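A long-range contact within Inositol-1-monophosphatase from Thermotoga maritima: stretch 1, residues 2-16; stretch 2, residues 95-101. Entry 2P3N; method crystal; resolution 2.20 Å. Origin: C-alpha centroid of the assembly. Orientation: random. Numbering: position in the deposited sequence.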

# COMPACT_ATOMS: atom_id res chain seq x y z
N ASP A 2 -18.93 -3.64 -18.42
CA ASP A 2 -19.81 -3.72 -17.26
C ASP A 2 -19.27 -4.91 -16.46
O ASP A 2 -18.94 -4.78 -15.29
CB ASP A 2 -21.25 -3.97 -17.72
CG ASP A 2 -22.25 -4.03 -16.58
OD1 ASP A 2 -22.23 -3.10 -15.75
OD2 ASP A 2 -23.05 -4.99 -16.52
N ARG A 3 -19.16 -6.06 -17.13
CA ARG A 3 -18.68 -7.27 -16.49
C ARG A 3 -17.28 -7.14 -15.91
O ARG A 3 -17.04 -7.51 -14.76
CB ARG A 3 -18.74 -8.43 -17.48
CG ARG A 3 -20.17 -8.88 -17.81
CD ARG A 3 -20.23 -9.93 -18.93
NE ARG A 3 -21.61 -10.33 -19.19
CZ ARG A 3 -22.22 -11.38 -18.64
NH1 ARG A 3 -21.56 -12.16 -17.79
NH2 ARG A 3 -23.49 -11.62 -18.91
N LEU A 4 -16.35 -6.62 -16.70
CA LEU A 4 -14.97 -6.47 -16.23
C LEU A 4 -14.89 -5.57 -15.00
O LEU A 4 -14.31 -5.94 -13.99
CB LEU A 4 -14.09 -5.89 -17.33
CG LEU A 4 -12.64 -5.60 -16.94
CD1 LEU A 4 -11.86 -6.91 -16.76
CD2 LEU A 4 -11.99 -4.76 -18.02
N ASP A 5 -15.50 -4.39 -15.09
CA ASP A 5 -15.50 -3.41 -14.01
C ASP A 5 -16.14 -3.96 -12.74
O ASP A 5 -15.67 -3.71 -11.61
CB ASP A 5 -16.24 -2.15 -14.47
CG ASP A 5 -16.01 -0.96 -13.56
OD1 ASP A 5 -17.00 -0.32 -13.12
OD2 ASP A 5 -14.83 -0.67 -13.29
N PHE A 6 -17.23 -4.69 -12.93
CA PHE A 6 -18.00 -5.32 -11.86
C PHE A 6 -17.11 -6.31 -11.13
O PHE A 6 -17.09 -6.38 -9.91
CB PHE A 6 -19.19 -6.05 -12.48
CG PHE A 6 -19.85 -7.05 -11.58
CD1 PHE A 6 -20.86 -6.67 -10.70
CD2 PHE A 6 -19.47 -8.39 -11.61
CE1 PHE A 6 -21.48 -7.62 -9.87
CE2 PHE A 6 -20.08 -9.35 -10.78
CZ PHE A 6 -21.08 -8.96 -9.91
N SER A 7 -16.37 -7.09 -11.92
CA SER A 7 -15.48 -8.11 -11.41
C SER A 7 -14.32 -7.51 -10.62
O SER A 7 -13.97 -7.99 -9.55
CB SER A 7 -14.93 -8.93 -12.58
OG SER A 7 -16.00 -9.53 -13.30
N ILE A 8 -13.73 -6.46 -11.16
CA ILE A 8 -12.62 -5.78 -10.50
C ILE A 8 -13.06 -5.24 -9.15
O ILE A 8 -12.41 -5.51 -8.13
CB ILE A 8 -12.10 -4.63 -11.36
CG1 ILE A 8 -11.46 -5.19 -12.64
CG2 ILE A 8 -11.09 -3.80 -10.58
CD1 ILE A 8 -11.14 -4.15 -13.69
N LYS A 9 -14.16 -4.49 -9.14
CA LYS A 9 -14.64 -3.91 -7.90
C LYS A 9 -15.12 -4.93 -6.88
O LYS A 9 -15.02 -4.71 -5.68
CB LYS A 9 -15.76 -2.92 -8.21
CG LYS A 9 -15.29 -1.85 -9.16
CD LYS A 9 -16.30 -0.75 -9.36
CE LYS A 9 -15.70 0.32 -10.24
NZ LYS A 9 -16.69 1.32 -10.66
N LEU A 10 -15.62 -6.06 -7.36
CA LEU A 10 -16.13 -7.12 -6.50
C LEU A 10 -14.97 -7.82 -5.82
O LEU A 10 -14.98 -8.02 -4.61
CB LEU A 10 -16.88 -8.17 -7.32
CG LEU A 10 -18.22 -8.75 -6.86
CD1 LEU A 10 -18.41 -10.06 -7.61
CD2 LEU A 10 -18.27 -8.98 -5.36
N LEU A 11 -13.97 -8.21 -6.59
CA LEU A 11 -12.83 -8.89 -6.00
C LEU A 11 -12.04 -7.96 -5.11
O LEU A 11 -11.43 -8.40 -4.14
CB LEU A 11 -11.92 -9.48 -7.09
CG LEU A 11 -12.50 -10.56 -8.00
CD1 LEU A 11 -11.45 -11.62 -8.19
CD2 LEU A 11 -13.77 -11.16 -7.43
N ARG A 12 -12.05 -6.67 -5.43
CA ARG A 12 -11.32 -5.70 -4.63
C ARG A 12 -12.00 -5.50 -3.29
O ARG A 12 -11.34 -5.28 -2.29
CB ARG A 12 -11.18 -4.38 -5.37
CG ARG A 12 -9.97 -4.34 -6.30
CD ARG A 12 -9.89 -3.07 -7.13
NE ARG A 12 -8.63 -3.03 -7.86
CZ ARG A 12 -8.27 -2.05 -8.69
NH1 ARG A 12 -9.07 -1.02 -8.91
NH2 ARG A 12 -7.09 -2.10 -9.30
N LYS A 13 -13.32 -5.62 -3.28
CA LYS A 13 -14.10 -5.45 -2.05
C LYS A 13 -13.95 -6.71 -1.18
O LYS A 13 -13.63 -6.63 0.01
CB LYS A 13 -15.57 -5.23 -2.39
CG LYS A 13 -16.47 -4.88 -1.21
CD LYS A 13 -17.93 -5.11 -1.60
CE LYS A 13 -18.91 -4.65 -0.52
NZ LYS A 13 -19.03 -3.16 -0.42
N VAL A 14 -14.17 -7.87 -1.78
CA VAL A 14 -14.04 -9.12 -1.07
C VAL A 14 -12.61 -9.30 -0.55
O VAL A 14 -12.39 -9.85 0.52
CB VAL A 14 -14.42 -10.31 -1.98
CG1 VAL A 14 -14.32 -11.61 -1.22
CG2 VAL A 14 -15.83 -10.11 -2.52
N GLY A 15 -11.65 -8.81 -1.32
CA GLY A 15 -10.26 -8.93 -0.91
C GLY A 15 -10.04 -8.43 0.50
O GLY A 15 -9.20 -8.96 1.23
N HIS A 16 -10.80 -7.41 0.90
CA HIS A 16 -10.68 -6.84 2.24
C HIS A 16 -11.20 -7.76 3.33
O HIS A 16 -10.70 -7.73 4.46
CB HIS A 16 -11.41 -5.50 2.29
CG HIS A 16 -10.76 -4.44 1.48
ND1 HIS A 16 -9.50 -3.95 1.76
CD2 HIS A 16 -11.17 -3.78 0.36
CE1 HIS A 16 -9.17 -3.05 0.85
NE2 HIS A 16 -10.17 -2.93 -0.00
N SER A 95 -4.81 -15.10 -3.88
CA SER A 95 -5.66 -14.22 -4.67
C SER A 95 -7.08 -14.74 -4.83
O SER A 95 -7.41 -15.85 -4.40
CB SER A 95 -5.03 -14.03 -6.05
OG SER A 95 -4.74 -15.28 -6.65
N ILE A 96 -7.92 -13.91 -5.44
CA ILE A 96 -9.30 -14.25 -5.72
C ILE A 96 -9.38 -14.25 -7.24
O ILE A 96 -8.90 -13.33 -7.89
CB ILE A 96 -10.29 -13.19 -5.21
CG1 ILE A 96 -10.03 -12.86 -3.74
CG2 ILE A 96 -11.71 -13.72 -5.36
CD1 ILE A 96 -11.03 -11.82 -3.19
N SER A 97 -10.00 -15.27 -7.81
CA SER A 97 -10.07 -15.32 -9.25
C SER A 97 -11.50 -15.41 -9.77
O SER A 97 -12.35 -16.11 -9.20
CB SER A 97 -9.24 -16.49 -9.76
OG SER A 97 -8.93 -16.34 -11.13
N LEU A 98 -11.77 -14.66 -10.84
CA LEU A 98 -13.08 -14.62 -11.47
C LEU A 98 -12.97 -14.57 -12.99
O LEU A 98 -12.50 -13.58 -13.55
CB LEU A 98 -13.89 -13.39 -11.01
CG LEU A 98 -15.33 -13.35 -11.54
CD1 LEU A 98 -16.09 -14.56 -10.99
CD2 LEU A 98 -16.02 -12.07 -11.11
N ALA A 99 -13.39 -15.65 -13.65
CA ALA A 99 -13.36 -15.70 -15.11
C ALA A 99 -14.79 -15.82 -15.60
O ALA A 99 -15.61 -16.47 -14.95
CB ALA A 99 -12.55 -16.90 -15.59
N TYR A 100 -15.10 -15.17 -16.72
CA TYR A 100 -16.44 -15.28 -17.29
C TYR A 100 -16.33 -16.00 -18.63
O TYR A 100 -15.93 -15.43 -19.64
CB TYR A 100 -17.11 -13.93 -17.52
CG TYR A 100 -18.44 -14.11 -18.23
CD1 TYR A 100 -19.51 -14.76 -17.60
CD2 TYR A 100 -18.59 -13.71 -19.56
CE1 TYR A 100 -20.69 -15.02 -18.29
CE2 TYR A 100 -19.77 -13.97 -20.25
CZ TYR A 100 -20.81 -14.62 -19.62
OH TYR A 100 -21.96 -14.89 -20.32
N VAL A 101 -16.72 -17.27 -18.61
CA VAL A 101 -16.68 -18.13 -19.77
C VAL A 101 -18.01 -18.11 -20.50
O VAL A 101 -19.07 -18.24 -19.88
CB VAL A 101 -16.37 -19.58 -19.32
CG1 VAL A 101 -16.09 -20.45 -20.50
CG2 VAL A 101 -15.19 -19.57 -18.38

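Helix 2-16 packs against strand 95-101 in a nearly antiparallel arrangement, with 155° between their N-to-C directions and a closest axial approach of 9.1 Å. The register follows the periodicities of both elements: Arg3, Ser7 and Leu11, spaced one helical turn apart, lie nearest Tyr100, Leu98 and Ile96, alternate residues of the strand whose CA-to-CB bonds point toward the helix. Ser97 and Ala99 point away. The backbones draw together along this ladder, from 8.4 Å between Arg3 CA and Tyr100 CA to 6.4 Å between Leu11 CA and Ile96 CA. No hydrogen bond joins the two stretches, so the 441 Å² of buried surface is held by packing and by one cation-pi contact.

Apolar contacts dominate the end of the interface around Ile96. Leu11 CD1 sits 3.5 Å from Ile96 CG2 and 4.1 Å from Leu98 CB, so that this methyl bridges two inward-facing strand side chains. Leu11 CD1 also presses on the backbone between them, 3.1 Å from Ile96 O, a tight approach for a carbon and a carbonyl oxygen. One turn further along, Ile96 CD1 meets Val14 CG1 at 3.8 Å and the backbone of Gly15, whose N atom lies 3.6 Å away. With chi1 in m and chi2 in t, Ile96 places its CD1 against this part of the helix. Gly15 has no side chain; a CB there would point sideways. An ideal CB of Gly15 would lie an unstrained 4.2 Å from Ile96 CD1, and the crowding would come from within the helix, from Leu11 O at 3.1 Å from that CB.

Ser7 is a polar residue in the middle of the packed face. Ser7 OG donates a hydrogen bond to Arg3 O at 2.7 Å, closing back on the preceding turn, where the same carbonyl also accepts from Ser7 N at 2.9 Å. The hydroxyl is therefore satisfied within the helix and can lie against an apolar group: Ser7 OG is 3.4 Å from Leu98 CD2, a van der Waals contact.

The cation-pi interaction closes the other end. Arg3 CZ lies 4.0 Å from the centroid of the Tyr100 ring and 22° off its normal, placing the guanidinium over the ring face, while Tyr100 CZ in turn lies over a face of the guanidinium. The closest pair, Arg3 NH1 and Tyr100 CE1, is only 3.0 Å apart. This face-on arrangement leaves the guanidinium edge available, and both NH1 and NH2 of Arg3 form hydrogen bonds elsewhere in the structure.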